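4-alpha-glucanotransferase (Aquifex aeolicus, PDB 1TZ7) is an amylomaltase, a single-chain member of the 4-alpha-glucanotransferase family built round a barrel of eight parallel strands. Local coordinates at residues A[68-71]-A[72-75]; A[120-123]-A[124-128]; A[142-145]-A[146-150]; A[192-195]-A[196-199]; A[233-236]-A[237-240]. All coordinates share one frame; numbering follows the deposited sequence.

Contact 1 (A[68-71]-A[72-75])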
loop_
_atom_site.group_PDB
_atom_site.type_symbol
_atom_site.label_atom_id
_atom_site.label_comp_id
_atom_site.label_asym_id
_atom_site.label_seq_id
_atom_site.Cartn_x
_atom_site.Cartn_y
_atom_site.Cartn_z
ATOM N N PRO A 68 -9.810 0.956 -1.049
ATOM C CA PRO A 68 -10.837 -0.096 -1.109
ATOM C C PRO A 68 -10.468 -1.215 -2.081
ATOM O O PRO A 68 -10.005 -0.947 -3.189
ATOM C CB PRO A 68 -12.097 0.651 -1.589
ATOM C CG PRO A 68 -11.620 1.991 -2.068
ATOM C CD PRO A 68 -10.350 2.282 -1.398
ATOM N N THR A 69 -10.671 -2.453 -1.657
ATOM C CA THR A 69 -10.357 -3.612 -2.487
ATOM C C THR A 69 -11.632 -4.320 -2.906
ATOM O O THR A 69 -12.703 -4.058 -2.369
ATOM C CB THR A 69 -9.445 -4.588 -1.722
ATOM O OG1 THR A 69 -10.048 -4.943 -0.476
ATOM C CG2 THR A 69 -8.138 -3.923 -1.326
ATOM N N SER A 70 -11.509 -5.217 -3.872
ATOM C CA SER A 70 -12.653 -5.961 -4.372
ATOM C C SER A 70 -12.252 -7.389 -4.748
ATOM O O SER A 70 -11.097 -7.654 -5.074
ATOM C CB SER A 70 -13.256 -5.250 -5.590
ATOM O OG SER A 70 -12.459 -5.450 -6.743
ATOM N N LEU A 71 -13.219 -8.299 -4.696
ATOM C CA LEU A 71 -13.029 -9.681 -5.167
ATOM C C LEU A 71 -12.517 -9.703 -6.616
ATOM O O LEU A 71 -11.672 -10.529 -6.977
ATOM C CB LEU A 71 -14.360 -10.450 -5.090
ATOM C CG LEU A 71 -14.593 -11.476 -3.958
ATOM C CD1 LEU A 71 -13.522 -11.430 -2.898
ATOM C CD2 LEU A 71 -15.969 -11.259 -3.338
ATOM N N GLU A 72 -13.043 -8.788 -7.431
ATOM C CA GLU A 72 -12.779 -8.779 -8.878
ATOM C C GLU A 72 -11.288 -8.604 -9.160
ATOM O O GLU A 72 -10.755 -9.181 -10.105
ATOM C CB GLU A 72 -13.562 -7.637 -9.555
ATOM C CG GLU A 72 -15.037 -7.936 -9.789
ATOM C CD GLU A 72 -15.823 -8.086 -8.497
ATOM O OE1 GLU A 72 -15.688 -7.211 -7.605
ATOM O OE2 GLU A 72 -16.581 -9.080 -8.372
ATOM N N ALA A 73 -10.625 -7.807 -8.325
ATOM C CA ALA A 73 -9.228 -7.441 -8.548
ATOM C C ALA A 73 -8.289 -8.305 -7.696
ATOM O O ALA A 73 -7.137 -7.942 -7.466
ATOM C CB ALA A 73 -9.023 -5.969 -8.233
ATOM N N GLY A 74 -8.791 -9.453 -7.243
ATOM C CA GLY A 74 -8.012 -10.358 -6.412
ATOM C C GLY A 74 -7.746 -9.804 -5.019
ATOM O O GLY A 74 -6.829 -10.252 -4.336
ATOM N N ASN A 75 -8.556 -8.827 -4.605
ATOM C CA ASN A 75 -8.400 -8.166 -3.300
ATOM C C ASN A 75 -7.086 -7.396 -3.168
ATOM O O ASN A 75 -6.609 -7.174 -2.069
ATOM C CB ASN A 75 -8.506 -9.188 -2.162
ATOM C CG ASN A 75 -9.743 -10.024 -2.254
ATOM O OD1 ASN A 75 -9.675 -11.238 -2.486
ATOM N ND2 ASN A 75 -10.894 -9.395 -2.075
#
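The carbonyl of S70 turns inward and is shared by two amides of the following residues, A73 and N75. N75 N donates to S70 O at 2.8 Å from one face of the carbonyl plane, while A73 N reaches the same oxygen from the opposite face at 3.3 Å, standing well above the plane. S70 also uses its side chain: with the hydroxyl lodged between the backbone N and the carbonyl carbon (chi1 76°), OG takes a second, weak bond from A73 N at 3.4 Å, and the methyl of A73 rests beside it. One residue further on, L71 O accepts from G74 N at 3.1 Å. The six-to-one bond from N75 to S70, wrapped round the five-to-two bond from G74 to L71, is the signature of a Schellman motif, with G74 at the positive phi (69°) usual at this position of the motif. It sits in the loop between strand 60-62 and helix 94-98. L71 and N75 run side by side, and CD1 of L71 packs on ND2 of N75 at 3.4 Å. T69 comes in from the other end of the turn, laying CG2 against the backbone oxygen of N75 at 3.7 Å. In the next shell, the hydroxyl of Y121 on helix 117-133 hydrogen-bonds to both T69 OG1 and N75 ND2, and N87 ND2 also bonds to T69 OG1.

Contact 2 (A[120-123]-A[124-128])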
loop_
_atom_site.group_PDB
_atom_site.type_symbol
_atom_site.label_atom_id
_atom_site.label_comp_id
_atom_site.label_asym_id
_atom_site.label_seq_id
_atom_site.Cartn_x
_atom_site.Cartn_y
_atom_site.Cartn_z
ATOM N N VAL A 120 -16.159 -10.923 4.717
ATOM C CA VAL A 120 -16.064 -9.637 5.420
ATOM C C VAL A 120 -16.594 -8.467 4.573
ATOM O O VAL A 120 -17.097 -7.492 5.117
ATOM C CB VAL A 120 -14.613 -9.327 5.903
ATOM C CG1 VAL A 120 -14.122 -10.417 6.851
ATOM C CG2 VAL A 120 -13.665 -9.157 4.730
ATOM N N TYR A 121 -16.488 -8.575 3.244
ATOM C CA TYR A 121 -17.138 -7.606 2.352
ATOM C C TYR A 121 -18.621 -7.534 2.662
ATOM O O TYR A 121 -19.185 -6.452 2.767
ATOM C CB TYR A 121 -16.938 -7.989 0.874
ATOM C CG TYR A 121 -15.551 -7.697 0.335
ATOM C CD1 TYR A 121 -14.959 -6.448 0.506
ATOM C CD2 TYR A 121 -14.837 -8.669 -0.348
ATOM C CE1 TYR A 121 -13.683 -6.184 0.010
ATOM C CE2 TYR A 121 -13.564 -8.413 -0.845
ATOM C CZ TYR A 121 -12.995 -7.179 -0.667
ATOM O OH TYR A 121 -11.732 -6.936 -1.164
ATOM N N GLU A 122 -19.246 -8.702 2.809
ATOM C CA GLU A 122 -20.693 -8.791 3.038
ATOM C C GLU A 122 -21.056 -8.459 4.483
ATOM O O GLU A 122 -22.035 -7.747 4.743
ATOM C CB GLU A 122 -21.200 -10.203 2.694
ATOM C CG GLU A 122 -21.398 -10.443 1.206
ATOM C CD GLU A 122 -22.575 -9.665 0.636
ATOM O OE1 GLU A 122 -23.386 -9.133 1.429
ATOM O OE2 GLU A 122 -22.691 -9.589 -0.606
ATOM N N TYR A 123 -20.260 -8.987 5.417
ATOM C CA TYR A 123 -20.564 -8.882 6.845
ATOM C C TYR A 123 -20.360 -7.450 7.366
ATOM O O TYR A 123 -21.197 -6.920 8.084
ATOM C CB TYR A 123 -19.686 -9.851 7.647
ATOM C CG TYR A 123 -19.860 -9.731 9.144
ATOM C CD1 TYR A 123 -21.119 -9.831 9.724
ATOM C CD2 TYR A 123 -18.766 -9.513 9.978
ATOM C CE1 TYR A 123 -21.288 -9.721 11.093
ATOM C CE2 TYR A 123 -18.924 -9.402 11.349
ATOM C CZ TYR A 123 -20.189 -9.506 11.901
ATOM O OH TYR A 123 -20.357 -9.397 13.257
ATOM N N LYS A 124 -19.242 -6.841 7.004
ATOM C CA LYS A 124 -18.934 -5.485 7.460
ATOM C C LYS A 124 -19.818 -4.443 6.753
ATOM O O LYS A 124 -20.121 -3.401 7.316
ATOM C CB LYS A 124 -17.459 -5.167 7.241
ATOM C CG LYS A 124 -16.509 -6.057 8.045
ATOM C CD LYS A 124 -15.604 -5.239 8.953
ATOM C CE LYS A 124 -14.670 -6.127 9.761
ATOM N NZ LYS A 124 -13.258 -5.663 9.692
ATOM N N LYS A 125 -20.229 -4.743 5.522
ATOM C CA LYS A 125 -21.195 -3.905 4.814
ATOM C C LYS A 125 -22.537 -3.914 5.526
ATOM O O LYS A 125 -23.209 -2.896 5.595
ATOM C CB LYS A 125 -21.375 -4.386 3.371
ATOM C CG LYS A 125 -22.199 -3.422 2.486
ATOM C CD LYS A 125 -22.797 -4.137 1.270
ATOM C CE LYS A 125 -21.760 -4.330 0.162
ATOM N NZ LYS A 125 -22.071 -5.507 -0.705
ATOM N N GLU A 126 -22.919 -5.072 6.057
ATOM C CA GLU A 126 -24.198 -5.213 6.750
ATOM C C GLU A 126 -24.169 -4.487 8.094
ATOM O O GLU A 126 -25.136 -3.838 8.471
ATOM C CB GLU A 126 -24.544 -6.704 6.956
ATOM C CG GLU A 126 -25.831 -7.148 6.264
ATOM C CD GLU A 126 -25.961 -6.597 4.850
ATOM O OE1 GLU A 126 -27.021 -6.016 4.532
ATOM O OE2 GLU A 126 -25.001 -6.746 4.060
ATOM N N LEU A 127 -23.050 -4.597 8.806
ATOM C CA LEU A 127 -22.877 -3.889 10.074
ATOM C C LEU A 127 -22.915 -2.376 9.868
ATOM O O LEU A 127 -23.439 -1.648 10.699
ATOM C CB LEU A 127 -21.552 -4.282 10.737
ATOM C CG LEU A 127 -21.462 -5.701 11.312
ATOM C CD1 LEU A 127 -20.085 -5.931 11.906
ATOM C CD2 LEU A 127 -22.544 -5.948 12.356
ATOM N N LEU A 128 -22.351 -1.916 8.749
ATOM C CA LEU A 128 -22.252 -0.482 8.463
ATOM C C LEU A 128 -23.577 0.072 7.936
ATOM O O LEU A 128 -23.892 1.242 8.142
ATOM C CB LEU A 128 -21.129 -0.215 7.447
ATOM C CG LEU A 128 -19.701 -0.283 8.004
ATOM C CD1 LEU A 128 -18.689 -0.439 6.880
ATOM C CD2 LEU A 128 -19.388 0.949 8.838
#
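Y123 and L127, one turn apart on helix 117-133, make the main side-chain contact. With CG anti to the backbone N (chi1 176°), the tyrosine ring stands out from the helix beside L127, the residue one turn further on, and the CD1 methyl of L127 comes to sit over one ring face. That methyl is 3.9 Å from the ring centroid of Y123 and 27° off the normal, a CH-pi contact displaced toward the rim, where L127 CD1 is 3.6 Å from Y123 CZ. The far end of the ring is held by the hydroxyl bonding to D106 O, and K108 makes a cation-pi contact with it. K124 has a different task. Its first two side-chain carbons lie on the carbonyl of V120, K124 CB being 3.2 Å from V120 O. The bent chain then carries NZ to the backbone oxygens of V89 and I91, so the buried ammonium is met by carbonyl groups of a loop. Beneath these side chains run the bonds of an ordinary alpha-helix: K124 N to V120 O at 2.9 Å, E126 N to E122 O at 3.1 Å and L127 N to Y123 O at 3.1 Å, with the bond from K125 N to Y121 O weak. On the exposed side E122 points the same way as both K125 and E126. Its OE2 is 4.1 Å from K125 NZ, too far for a salt bridge, while its OE1 faces E126 OE2 with the two carboxylate planes 20° apart; the nearby lysine probably eases that like-charge approach.

Contact 3 (A[142-145]-A[146-150])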
loop_
_atom_site.group_PDB
_atom_site.type_symbol
_atom_site.label_atom_id
_atom_site.label_comp_id
_atom_site.label_asym_id
_atom_site.label_seq_id
_atom_site.Cartn_x
_atom_site.Cartn_y
_atom_site.Cartn_z
ATOM N N GLU A 142 -20.832 16.569 7.975
ATOM C CA GLU A 142 -20.719 17.745 7.103
ATOM C C GLU A 142 -19.339 18.403 7.230
ATOM O O GLU A 142 -18.785 18.892 6.248
ATOM C CB GLU A 142 -21.821 18.765 7.429
ATOM C CG GLU A 142 -22.479 19.383 6.201
ATOM C CD GLU A 142 -23.246 18.364 5.371
ATOM O OE1 GLU A 142 -22.910 18.192 4.180
ATOM O OE2 GLU A 142 -24.182 17.737 5.912
ATOM N N ASP A 143 -18.794 18.407 8.444
ATOM C CA ASP A 143 -17.436 18.913 8.680
ATOM C C ASP A 143 -16.404 18.006 8.020
ATOM O O ASP A 143 -15.405 18.476 7.477
ATOM C CB ASP A 143 -17.154 19.011 10.185
ATOM C CG ASP A 143 -17.941 20.130 10.858
ATOM O OD1 ASP A 143 -19.029 20.484 10.355
ATOM O OD2 ASP A 143 -17.547 20.708 11.892
ATOM N N PHE A 144 -16.654 16.700 8.075
ATOM C CA PHE A 144 -15.781 15.718 7.443
ATOM C C PHE A 144 -15.757 15.918 5.930
ATOM O O PHE A 144 -14.702 15.873 5.309
ATOM C CB PHE A 144 -16.254 14.300 7.782
ATOM C CG PHE A 144 -15.354 13.218 7.261
ATOM C CD1 PHE A 144 -14.136 12.952 7.875
ATOM C CD2 PHE A 144 -15.726 12.459 6.155
ATOM C CE1 PHE A 144 -13.305 11.951 7.394
ATOM C CE2 PHE A 144 -14.896 11.457 5.673
ATOM C CZ PHE A 144 -13.688 11.205 6.292
ATOM N N LEU A 145 -16.930 16.150 5.351
ATOM C CA LEU A 145 -17.059 16.332 3.902
ATOM C C LEU A 145 -16.284 17.555 3.420
ATOM O O LEU A 145 -15.678 17.530 2.349
ATOM C CB LEU A 145 -18.537 16.476 3.510
ATOM C CG LEU A 145 -19.187 15.241 2.886
ATOM C CD1 LEU A 145 -20.698 15.406 2.844
ATOM C CD2 LEU A 145 -18.634 14.983 1.490
ATOM N N LYS A 146 -16.315 18.624 4.214
ATOM C CA LYS A 146 -15.595 19.850 3.880
ATOM C C LYS A 146 -14.091 19.602 3.876
ATOM O O LYS A 146 -13.396 20.006 2.955
ATOM C CB LYS A 146 -15.941 20.966 4.878
ATOM C CG LYS A 146 -17.374 21.482 4.764
ATOM C CD LYS A 146 -17.534 22.471 3.602
ATOM C CE LYS A 146 -18.212 23.765 4.054
ATOM N NZ LYS A 146 -19.574 23.522 4.606
ATOM N N GLU A 147 -13.601 18.928 4.915
ATOM C CA GLU A 147 -12.174 18.595 5.022
ATOM C C GLU A 147 -11.690 17.813 3.798
ATOM O O GLU A 147 -10.586 18.044 3.305
ATOM C CB GLU A 147 -11.903 17.788 6.305
ATOM C CG GLU A 147 -10.419 17.670 6.666
ATOM C CD GLU A 147 -10.160 16.693 7.808
ATOM O OE1 GLU A 147 -11.126 16.317 8.508
ATOM O OE2 GLU A 147 -8.988 16.303 8.003
ATOM N N HIS A 148 -12.530 16.892 3.307
ATOM C CA HIS A 148 -12.139 15.973 2.218
ATOM C C HIS A 148 -12.894 16.280 0.929
ATOM O O HIS A 148 -13.088 15.406 0.101
ATOM C CB HIS A 148 -12.383 14.513 2.647
ATOM C CG HIS A 148 -11.688 14.152 3.913
ATOM N ND1 HIS A 148 -10.337 13.899 3.973
ATOM C CD2 HIS A 148 -12.147 14.046 5.181
ATOM C CE1 HIS A 148 -9.997 13.638 5.223
ATOM N NE2 HIS A 148 -11.077 13.718 5.973
ATOM N N SER A 149 -13.304 17.541 0.765
ATOM C CA SER A 149 -14.150 17.952 -0.365
ATOM C C SER A 149 -13.513 17.628 -1.722
ATOM O O SER A 149 -14.214 17.366 -2.700
ATOM C CB SER A 149 -14.439 19.455 -0.287
ATOM O OG SER A 149 -13.232 20.206 -0.284
ATOM N N TYR A 150 -12.186 17.655 -1.771
ATOM C CA TYR A 150 -11.452 17.516 -3.026
ATOM C C TYR A 150 -11.603 16.105 -3.671
ATOM O O TYR A 150 -11.429 15.957 -4.880
ATOM C CB TYR A 150 -9.949 17.858 -2.820
ATOM C CG TYR A 150 -9.298 17.128 -1.658
ATOM C CD1 TYR A 150 -8.504 16.014 -1.873
ATOM C CD2 TYR A 150 -9.479 17.562 -0.338
ATOM C CE1 TYR A 150 -7.903 15.340 -0.815
ATOM C CE2 TYR A 150 -8.885 16.891 0.728
ATOM C CZ TYR A 150 -8.102 15.781 0.481
ATOM O OH TYR A 150 -7.506 15.103 1.532
#
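The rings of F144 and H148 meet obliquely, centroids 4.3 Å apart and planes at 51°. Over one face of F144 lies CD2 of H148, 3.2 Å above the plane and toward the rim, and NE2 of H148 closes on F144 CE1 at 3.2 Å. The edge of the imidazole is turned to the backbone as well, with CD2 of H148 near the carbonyl oxygen of F144 at 3.1 Å, close to the imidazole plane. Across one face of H148, toward its rim, passes CG of E147. F144 extends with CG anti to its own N (chi1 -176°), whereas H148 has CG beside its N, which brings the two rings together one turn apart. F203 and F206 of helix 192-218 and W151 add further rings to the cluster: F203 meets F144 edge-to-face, and the other two meet H148. Beneath, E147 N bonds to D143 O at 3.2 Å and H148 N to F144 O at 3.1 Å. H148 is the first residue to leave helical angles, and S149 N bonds back to K146 O at 3.3 Å. The aromatic pair thus marks the C-terminal end of helix 138-147, at its near-immediate junction with helix 149-165.

Contact 4 (A[192-195]-A[196-199])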
loop_
_atom_site.group_PDB
_atom_site.type_symbol
_atom_site.label_atom_id
_atom_site.label_comp_id
_atom_site.label_asym_id
_atom_site.label_seq_id
_atom_site.Cartn_x
_atom_site.Cartn_y
_atom_site.Cartn_z
ATOM N N LYS A 192 -29.465 10.840 -2.657
ATOM C CA LYS A 192 -28.909 11.628 -1.554
ATOM C C LYS A 192 -28.629 10.755 -0.337
ATOM O O LYS A 192 -27.586 10.879 0.298
ATOM C CB LYS A 192 -29.873 12.759 -1.171
ATOM C CG LYS A 192 -29.288 13.776 -0.193
ATOM C CD LYS A 192 -30.271 14.917 0.084
ATOM C CE LYS A 192 -31.442 14.458 0.959
ATOM N NZ LYS A 192 -32.695 14.257 0.168
ATOM N N GLY A 193 -29.571 9.875 -0.015
ATOM C CA GLY A 193 -29.422 8.972 1.111
ATOM C C GLY A 193 -28.269 8.005 0.924
ATOM O O GLY A 193 -27.539 7.706 1.866
ATOM N N ARG A 194 -28.109 7.515 -0.300
ATOM C CA ARG A 194 -27.033 6.580 -0.625
ATOM C C ARG A 194 -25.679 7.295 -0.645
ATOM O O ARG A 194 -24.659 6.730 -0.241
ATOM C CB ARG A 194 -27.293 5.925 -1.984
ATOM C CG ARG A 194 -28.440 4.933 -1.981
ATOM C CD ARG A 194 -28.058 3.556 -1.485
ATOM N NE ARG A 194 -28.167 3.445 -0.030
ATOM C CZ ARG A 194 -27.355 2.710 0.735
ATOM N NH1 ARG A 194 -26.358 2.013 0.191
ATOM N NH2 ARG A 194 -27.540 2.675 2.049
ATOM N N PHE A 195 -25.681 8.537 -1.119
ATOM C CA PHE A 195 -24.482 9.365 -1.123
ATOM C C PHE A 195 -23.923 9.475 0.289
ATOM O O PHE A 195 -22.732 9.273 0.511
ATOM C CB PHE A 195 -24.806 10.762 -1.685
ATOM C CG PHE A 195 -23.734 11.795 -1.423
ATOM C CD1 PHE A 195 -22.624 11.893 -2.254
ATOM C CD2 PHE A 195 -23.847 12.678 -0.355
ATOM C CE1 PHE A 195 -21.646 12.846 -2.018
ATOM C CE2 PHE A 195 -22.868 13.632 -0.117
ATOM C CZ PHE A 195 -21.770 13.714 -0.946
ATOM N N TYR A 196 -24.796 9.776 1.243
ATOM C CA TYR A 196 -24.370 10.059 2.606
ATOM C C TYR A 196 -23.991 8.786 3.372
ATOM O O TYR A 196 -23.254 8.850 4.355
ATOM C CB TYR A 196 -25.459 10.827 3.361
ATOM C CG TYR A 196 -25.318 12.330 3.254
ATOM C CD1 TYR A 196 -24.290 12.998 3.910
ATOM C CD2 TYR A 196 -26.204 13.080 2.491
ATOM C CE1 TYR A 196 -24.150 14.377 3.814
ATOM C CE2 TYR A 196 -26.074 14.461 2.388
ATOM C CZ TYR A 196 -25.044 15.101 3.053
ATOM O OH TYR A 196 -24.908 16.465 2.956
ATOM N N PHE A 197 -24.493 7.634 2.922
ATOM C CA PHE A 197 -24.052 6.355 3.480
ATOM C C PHE A 197 -22.578 6.140 3.183
ATOM O O PHE A 197 -21.837 5.654 4.025
ATOM C CB PHE A 197 -24.869 5.183 2.910
ATOM C CG PHE A 197 -24.234 3.829 3.150
ATOM C CD1 PHE A 197 -24.329 3.212 4.395
ATOM C CD2 PHE A 197 -23.530 3.183 2.137
ATOM C CE1 PHE A 197 -23.737 1.965 4.623
ATOM C CE2 PHE A 197 -22.937 1.938 2.362
ATOM C CZ PHE A 197 -23.043 1.334 3.607
ATOM N N HIS A 198 -22.161 6.509 1.979
ATOM C CA HIS A 198 -20.796 6.268 1.539
ATOM C C HIS A 198 -19.804 7.251 2.139
ATOM O O HIS A 198 -18.644 6.910 2.346
ATOM C CB HIS A 198 -20.723 6.262 0.019
ATOM C CG HIS A 198 -21.367 5.064 -0.587
ATOM N ND1 HIS A 198 -20.953 3.782 -0.302
ATOM C CD2 HIS A 198 -22.425 4.943 -1.423
ATOM C CE1 HIS A 198 -21.714 2.922 -0.952
ATOM N NE2 HIS A 198 -22.615 3.600 -1.639
ATOM N N VAL A 199 -20.255 8.469 2.441
ATOM C CA VAL A 199 -19.407 9.400 3.197
ATOM C C VAL A 199 -19.313 8.951 4.659
ATOM O O VAL A 199 -18.268 9.062 5.275
ATOM C CB VAL A 199 -19.901 10.912 3.113
ATOM C CG1 VAL A 199 -20.610 11.189 1.800
ATOM C CG2 VAL A 199 -20.776 11.267 4.289
#
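The opening turns of the long helix 192-218 present aromatic side chains in two directions, F195 with Y196 on one flank and F197 on another. F195 directs its edge at the face of Y196, a T-shaped pair with planes at 84° and centroids 5.1 Å apart; the closest carbons are CD2 of F195 and CD2 of Y196 at 3.7 Å. CG of F195 is anti to the backbone N (chi1 166°), which leans the ring toward the next turn and brings one face to V199, whose CG1 stands 4.0 Å from the ring centroid of F195 in a CH-pi contact close to the normal. The same methyl lies near the carbonyl oxygen of F195. On the other flank the guanidinium of R194 lies flat on F197, planes 26° apart, in an off-centre cation-pi contact with R194 CZ 4.6 Å from the F197 centroid. Two bends in the arginine chain fold it over the ring, and a salt bridge from NH2 to E129 of helix 117-133 fixes its end. Y196 OH is held by E142 of helix 138-147, while L145 and A156 pack on F195. Of the backbone bonds, Y196 N to K192 O is 3.1 Å and V199 N to F195 O 3.2 Å. F195 and V199, four apart, form a stripe of this helix packed against helices 138-147 and 149-165.

Contact 5 (A[233-236]-A[237-240])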
loop_
_atom_site.group_PDB
_atom_site.type_symbol
_atom_site.label_atom_id
_atom_site.label_comp_id
_atom_site.label_asym_id
_atom_site.label_seq_id
_atom_site.Cartn_x
_atom_site.Cartn_y
_atom_site.Cartn_z
ATOM N N TYR A 233 -8.484 1.445 -14.084
ATOM C CA TYR A 233 -9.354 2.098 -15.053
ATOM C C TYR A 233 -10.746 2.276 -14.467
ATOM O O TYR A 233 -11.404 3.291 -14.700
ATOM C CB TYR A 233 -9.436 1.284 -16.344
ATOM C CG TYR A 233 -10.358 1.887 -17.373
ATOM C CD1 TYR A 233 -11.458 1.184 -17.849
ATOM C CD2 TYR A 233 -10.136 3.167 -17.865
ATOM C CE1 TYR A 233 -12.309 1.739 -18.792
ATOM C CE2 TYR A 233 -10.979 3.729 -18.806
ATOM C CZ TYR A 233 -12.063 3.013 -19.266
ATOM O OH TYR A 233 -12.896 3.568 -20.195
ATOM N N SER A 234 -11.188 1.277 -13.702
ATOM C CA SER A 234 -12.474 1.330 -13.015
ATOM C C SER A 234 -12.327 2.005 -11.653
ATOM O O SER A 234 -12.391 1.345 -10.603
ATOM C CB SER A 234 -13.028 -0.082 -12.830
ATOM O OG SER A 234 -13.204 -0.726 -14.081
ATOM N N SER A 235 -12.126 3.317 -11.673
ATOM C CA SER A 235 -11.965 4.087 -10.442
ATOM C C SER A 235 -12.615 5.464 -10.562
ATOM O O SER A 235 -12.790 5.992 -11.664
ATOM C CB SER A 235 -10.476 4.235 -10.089
ATOM O OG SER A 235 -9.809 5.094 -10.995
ATOM N N ALA A 236 -12.978 6.033 -9.420
ATOM C CA ALA A 236 -13.462 7.404 -9.360
ATOM C C ALA A 236 -12.409 8.387 -9.884
ATOM O O ALA A 236 -12.742 9.453 -10.357
ATOM C CB ALA A 236 -13.844 7.759 -7.937
ATOM N N ASP A 237 -11.137 8.004 -9.792
ATOM C CA ASP A 237 -10.031 8.902 -10.148
ATOM C C ASP A 237 -9.954 9.145 -11.652
ATOM O O ASP A 237 -9.781 10.273 -12.091
ATOM C CB ASP A 237 -8.711 8.335 -9.652
ATOM C CG ASP A 237 -8.731 8.030 -8.174
ATOM O OD1 ASP A 237 -8.583 6.844 -7.809
ATOM O OD2 ASP A 237 -8.899 8.907 -7.304
ATOM N N VAL A 238 -10.084 8.079 -12.438
ATOM C CA VAL A 238 -10.092 8.204 -13.900
ATOM C C VAL A 238 -11.382 8.882 -14.348
ATOM O O VAL A 238 -11.370 9.740 -15.224
ATOM C CB VAL A 238 -9.955 6.821 -14.595
ATOM C CG1 VAL A 238 -9.947 6.980 -16.095
ATOM C CG2 VAL A 238 -8.677 6.111 -14.129
ATOM N N TRP A 239 -12.490 8.493 -13.727
ATOM C CA TRP A 239 -13.786 9.115 -13.979
ATOM C C TRP A 239 -13.729 10.646 -13.805
ATOM O O TRP A 239 -14.242 11.386 -14.640
ATOM C CB TRP A 239 -14.838 8.521 -13.039
ATOM C CG TRP A 239 -16.210 9.085 -13.224
ATOM C CD1 TRP A 239 -16.900 9.198 -14.394
ATOM C CD2 TRP A 239 -17.065 9.612 -12.205
ATOM N NE1 TRP A 239 -18.132 9.764 -14.167
ATOM C CE2 TRP A 239 -18.259 10.029 -12.828
ATOM C CE3 TRP A 239 -16.942 9.780 -10.815
ATOM C CZ2 TRP A 239 -19.320 10.598 -12.117
ATOM C CZ3 TRP A 239 -17.997 10.344 -10.115
ATOM C CH2 TRP A 239 -19.169 10.746 -10.770
ATOM N N THR A 240 -13.097 11.107 -12.721
ATOM C CA THR A 240 -13.093 12.548 -12.388
ATOM C C THR A 240 -12.059 13.321 -13.193
ATOM O O THR A 240 -12.238 14.500 -13.457
ATOM C CB THR A 240 -12.841 12.782 -10.871
ATOM O OG1 THR A 240 -11.967 11.779 -10.346
ATOM C CG2 THR A 240 -14.105 12.621 -10.082
#
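S235 swings its hydroxyl in over its own backbone (chi1 70°), where OG faces the amide of V238. The one side-chain torsion of V238 sets its methyls: CG1 lies anti to the backbone N (chi1 -179°), which leaves CG2 beside that nitrogen and 3.5 Å from S235 OG. The bond from V238 N to S235 OG is 3.3 Å and weak, though nearly straight at 165°, and it places S235 at the N-cap of the short helix 236-240. The same hydroxyl bonds to S232 O, so OG acts toward the helix amide as acceptor and toward the loop as donor. The regular helical bonding begins as W239 N donates to S235 O at 3.3 Å. T240 N donates to A236 O at 2.9 Å; T240 OG1 also lies beside A236 O, but at a distance so short that its details are doubtful. Y233 approaches from the preceding loop: its carbonyl oxygen is 3.8 Å from V238 CB, and its CD2 meets V238 CG1 at 4.2 Å. Outward, the indole of W239 bonds through NE1 to L176 O and lies among W169, W172 and R179, while D237 OD1 accepts from L83 N and Y233 OH bonds to L251 O. The chemistry is that of a helix start buried in the protein, where the first amides find no helical carbonyl one turn earlier and need other acceptors; a serine oxygen supplies one for V238, and this hydroxyl couples the loop to the helix.

In the fold
Following the chain from the N terminus, the five contacts come one after another; none nests in or crosses another, since each joins adjoining residues. Contact 1 closes a turn in the loop after barrel strand 60-62, and its residues meet contact 2 on helix 117-133 through Y121. Contact 3 closes the turn that ends helix 138-147, and contact 4 begins helix 192-218; these two touch where L145 packs against Y196 and F195. L128 O of contact 2 meets F197 of contact 4, so the helices form a connected chain of packing. Contact 5, after barrel strand 222-227, caps helix 236-240 and lies about 8 Å from contact 1 at the nearest atoms.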